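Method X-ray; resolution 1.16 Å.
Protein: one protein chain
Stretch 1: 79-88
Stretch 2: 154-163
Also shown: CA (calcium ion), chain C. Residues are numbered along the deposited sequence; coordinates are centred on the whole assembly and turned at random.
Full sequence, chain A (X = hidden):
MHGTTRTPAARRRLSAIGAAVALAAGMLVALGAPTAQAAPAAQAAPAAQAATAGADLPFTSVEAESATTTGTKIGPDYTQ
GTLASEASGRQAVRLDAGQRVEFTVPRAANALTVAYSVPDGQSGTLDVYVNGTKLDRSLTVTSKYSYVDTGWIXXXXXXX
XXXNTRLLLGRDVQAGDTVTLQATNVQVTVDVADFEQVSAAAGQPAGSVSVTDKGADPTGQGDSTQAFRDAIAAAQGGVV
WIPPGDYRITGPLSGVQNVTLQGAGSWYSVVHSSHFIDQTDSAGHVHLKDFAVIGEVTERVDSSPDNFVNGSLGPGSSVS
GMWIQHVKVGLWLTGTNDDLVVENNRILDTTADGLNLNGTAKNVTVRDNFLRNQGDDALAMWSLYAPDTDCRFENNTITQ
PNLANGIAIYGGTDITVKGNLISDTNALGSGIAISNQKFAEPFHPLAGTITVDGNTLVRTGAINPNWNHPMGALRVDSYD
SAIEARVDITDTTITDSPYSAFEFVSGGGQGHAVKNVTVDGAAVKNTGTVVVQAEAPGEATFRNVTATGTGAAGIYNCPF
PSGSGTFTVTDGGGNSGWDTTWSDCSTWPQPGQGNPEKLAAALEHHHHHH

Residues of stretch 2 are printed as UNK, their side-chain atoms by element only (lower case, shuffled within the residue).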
# COMPACT_ATOMS: atom_id res chain seq x y z
N THR A 79 -11.21 -7.28 14.52
CA THR A 79 -11.70 -8.59 14.14
C THR A 79 -11.77 -8.73 12.62
O THR A 79 -12.35 -7.89 11.94
CB THR A 79 -13.10 -8.80 14.73
OG1 THR A 79 -13.04 -8.63 16.15
CG2 THR A 79 -13.61 -10.19 14.41
N GLN A 80 -11.17 -9.80 12.11
CA GLN A 80 -11.09 -10.01 10.67
C GLN A 80 -12.47 -10.00 10.05
O GLN A 80 -13.41 -10.64 10.55
CB GLN A 80 -10.41 -11.35 10.39
CG GLN A 80 -10.22 -11.62 8.90
CD GLN A 80 -9.66 -12.99 8.61
OE1 GLN A 80 -9.41 -13.78 9.52
NE2 GLN A 80 -9.47 -13.29 7.33
N GLY A 81 -12.61 -9.27 8.95
CA GLY A 81 -13.84 -9.24 8.19
C GLY A 81 -14.87 -8.24 8.65
O GLY A 81 -15.94 -8.16 8.03
N THR A 82 -14.60 -7.46 9.70
CA THR A 82 -15.53 -6.44 10.14
C THR A 82 -15.27 -5.12 9.41
O THR A 82 -14.15 -4.82 8.98
CB THR A 82 -15.43 -6.21 11.65
OG1 THR A 82 -14.13 -5.70 11.98
CG2 THR A 82 -15.71 -7.51 12.42
N LEU A 83 -16.33 -4.31 9.31
CA LEU A 83 -16.20 -3.02 8.65
C LEU A 83 -15.17 -2.13 9.35
O LEU A 83 -14.34 -1.49 8.70
CB LEU A 83 -17.56 -2.33 8.60
CG LEU A 83 -17.67 -1.04 7.79
CD1 LEU A 83 -17.25 -1.24 6.35
CD2 LEU A 83 -19.11 -0.52 7.86
N ALA A 84 -15.20 -2.09 10.69
CA ALA A 84 -14.25 -1.25 11.41
C ALA A 84 -12.81 -1.70 11.21
O ALA A 84 -11.90 -0.87 11.20
CB ALA A 84 -14.60 -1.21 12.89
N SER A 85 -12.58 -3.01 11.03
CA SER A 85 -11.21 -3.50 10.95
C SER A 85 -10.47 -2.94 9.74
O SER A 85 -9.25 -2.80 9.79
CB SER A 85 -11.16 -5.04 10.92
OG SER A 85 -11.62 -5.56 9.68
N GLU A 86 -11.20 -2.63 8.66
CA GLU A 86 -10.58 -2.10 7.46
C GLU A 86 -10.51 -0.58 7.44
O GLU A 86 -10.01 -0.01 6.47
CB GLU A 86 -11.29 -2.61 6.19
CG GLU A 86 -10.98 -4.06 5.83
CD GLU A 86 -11.34 -4.40 4.40
OE1 GLU A 86 -11.93 -3.55 3.71
OE2 GLU A 86 -11.03 -5.53 3.96
N ALA A 87 -11.01 0.09 8.47
CA ALA A 87 -10.93 1.54 8.53
C ALA A 87 -9.57 1.99 9.04
O ALA A 87 -8.98 1.37 9.93
CB ALA A 87 -12.02 2.08 9.46
N SER A 88 -9.07 3.09 8.47
CA SER A 88 -7.92 3.78 9.05
C SER A 88 -8.20 4.09 10.51
O SER A 88 -9.27 4.61 10.86
CB SER A 88 -7.70 5.08 8.27
OG SER A 88 -6.48 5.70 8.63
N UNK A 154 -6.46 -19.14 1.27
CA UNK A 154 -6.90 -19.77 2.52
C UNK A 154 -6.92 -18.77 3.67
O UNK A 154 -5.95 -18.05 3.91
c UNK A 154 -5.31 -21.17 1.39
c UNK A 154 -5.85 -20.86 2.75
c UNK A 154 -5.35 -19.87 0.63
N UNK A 155 -8.05 -18.73 4.37
CA UNK A 155 -8.21 -17.86 5.51
C UNK A 155 -8.76 -16.49 5.19
O UNK A 155 -9.16 -15.78 6.11
N UNK A 156 -8.78 -16.10 3.92
CA UNK A 156 -9.32 -14.80 3.56
C UNK A 156 -10.83 -14.80 3.70
O UNK A 156 -11.50 -15.81 3.46
c UNK A 156 -8.93 -14.43 2.13
N UNK A 157 -11.37 -13.66 4.12
CA UNK A 157 -12.81 -13.41 4.17
C UNK A 157 -13.13 -12.29 3.19
O UNK A 157 -12.23 -11.63 2.67
c UNK A 157 -13.68 -14.90 8.92
n UNK A 157 -12.32 -15.30 9.37
c UNK A 157 -13.62 -13.71 7.97
c UNK A 157 -13.09 -14.13 6.61
c UNK A 157 -13.24 -13.01 5.59
N UNK A 158 -14.43 -12.08 2.93
CA UNK A 158 -14.85 -10.95 2.12
C UNK A 158 -14.18 -9.69 2.66
O UNK A 158 -14.07 -9.49 3.87
c UNK A 158 -16.36 -10.76 2.18
c UNK A 158 -16.80 -9.71 1.16
o UNK A 158 -17.01 -12.00 1.88
N UNK A 159 -13.70 -8.85 1.74
CA UNK A 159 -12.86 -7.74 2.15
C UNK A 159 -13.06 -6.59 1.17
O UNK A 159 -13.94 -6.62 0.31
n UNK A 159 -9.81 -9.37 -0.81
c UNK A 159 -10.83 -8.84 1.07
c UNK A 159 -10.38 -10.47 -0.34
c UNK A 159 -11.39 -8.18 2.30
c UNK A 159 -10.08 -8.33 0.05
n UNK A 159 -10.99 -10.18 0.80
N UNK A 160 -12.24 -5.55 1.33
CA UNK A 160 -12.25 -4.41 0.40
C UNK A 160 -13.57 -3.64 0.51
O UNK A 160 -14.23 -3.36 -0.50
c UNK A 160 -11.98 -4.89 -1.03
n UNK A 160 -9.94 -3.59 -1.75
c UNK A 160 -11.71 -3.19 -2.97
c UNK A 160 -11.27 -3.90 -1.90
c UNK A 160 -9.59 -2.71 -2.68
n UNK A 160 -10.64 -2.46 -3.43
N UNK A 161 -13.96 -3.30 1.74
CA UNK A 161 -15.25 -2.66 1.97
C UNK A 161 -15.26 -1.19 1.60
O UNK A 161 -16.34 -0.63 1.33
c UNK A 161 -16.08 -6.50 3.85
c UNK A 161 -14.77 -5.69 5.67
c UNK A 161 -15.55 -4.16 4.00
c UNK A 161 -16.16 -5.22 3.34
c UNK A 161 -14.86 -4.41 5.17
c UNK A 161 -15.63 -2.77 3.45
c UNK A 161 -15.39 -6.73 5.02
N UNK A 162 -14.11 -0.54 1.63
CA UNK A 162 -14.02 0.90 1.43
C UNK A 162 -13.62 1.21 -0.00
O UNK A 162 -13.32 0.33 -0.81
c UNK A 162 -13.03 1.53 2.44
c UNK A 162 -14.20 2.50 4.47
o UNK A 162 -14.95 1.15 7.77
c UNK A 162 -13.32 0.28 4.62
c UNK A 162 -13.52 1.43 3.88
c UNK A 162 -13.78 0.18 5.92
c UNK A 162 -14.68 2.41 5.77
c UNK A 162 -14.47 1.24 6.49
N UNK A 163 -13.61 2.50 -0.31
CA UNK A 163 -13.32 3.05 -1.62
C UNK A 163 -12.94 4.50 -1.39
O UNK A 163 -13.22 5.05 -0.32
c UNK A 163 -14.33 3.34 -3.92
c UNK A 163 -14.58 2.95 -2.49
o UNK A 163 -13.34 2.86 -4.49
o UNK A 163 -15.16 4.11 -4.47
CA CA C . -10.87 6.34 10.45
O HOH W 1 -9.75 -11.47 5.15
O HOH W 2 -15.98 -10.17 5.84
O HOH W 3 -11.36 -1.36 2.24

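Position 154 has three side-chain carbons that close a ring onto its own backbone N. Nothing on stretch 1 is in reach. The ring identifies Pro-154.

Position 155 has no side-chain atoms. Its phi of 90° and psi of -14° would jam a CB against the preceding carbonyl O. This is Gly-155. Its O accepts a hydrogen bond from Gln-80 NE2 at 2.8 Å.

Position 156 carries one carbon, which points away from stretch 1. It is Ala-156.

Position 157 has four carbons in a row ending in a nitrogen. CB points toward stretch 1, and the terminal nitrogen lies 3.3 Å from Gln-80 OE1. This is Lys-157. NZ donates that weak hydrogen bond. An ideal CB on Gly-81 would lie 3.2 Å from Lys-157 CD, so the lysine chain passes where glycine leaves room.

Position 158 has a carbon bearing one oxygen and one carbon. This branched, hydroxyl-bearing side chain is Thr-158. Its nearest side-chain approach is 6.4 Å, from Thr-158 CB to Gly-81 O, and its hydroxyl is bonded elsewhere in the structure.

Position 159 has one carbon, then a five-membered ring of three carbons and two nitrogens. The CB lies 3.1 Å from Glu-86 OE2, but the ring leads away. The imidazole marks His-159. Its ND1 donates to the O of Lys-157 at 2.7 Å.

Position 160 has the same atom set, and its CA-to-CB bond points away from stretch 1. It is His-160. Its backbone N donates to Glu-86 OE2 at 2.9 Å.

Position 161 has one carbon and a six-carbon ring without a heteroatom. It points toward stretch 1, and Glu-86 OE2 sits over one ring face. This is Phe-161. Its CB meets Leu-83 CD1 at 3.7 Å, and its CZ lies 3.4 Å from Gly-81 O.

Position 162 has one carbon, then a six-carbon ring bearing one oxygen. CB points toward stretch 1, and that oxygen lies 2.9 Å from Leu-83 O. This is Tyr-162. OH donates a hydrogen bond there. Its CZ lies 3.9 Å from Ala-87 CB.

Position 163 has two carbons, the second carrying two oxygens. It is out of reach and is Asp-163.

The contact combines polar anchors with aromatic packing. The Glu-86 carboxylate accepts the backbone N atoms of both His-160 and Phe-161, the latter at 2.8 Å to OE1. Water 3 links OE1 to Tyr-162 N. Leu-83 CD1 packs against both Phe-161 and Tyr-162. At the other end, water 1 accepts from Gln-80 NE2 and Lys-157 N. Water 2 donates to Gly-81 O and Thr-158 O, bridging two carbonyls that cannot bond each other.

Stretch 2 154-163: PGAKTHHFYD
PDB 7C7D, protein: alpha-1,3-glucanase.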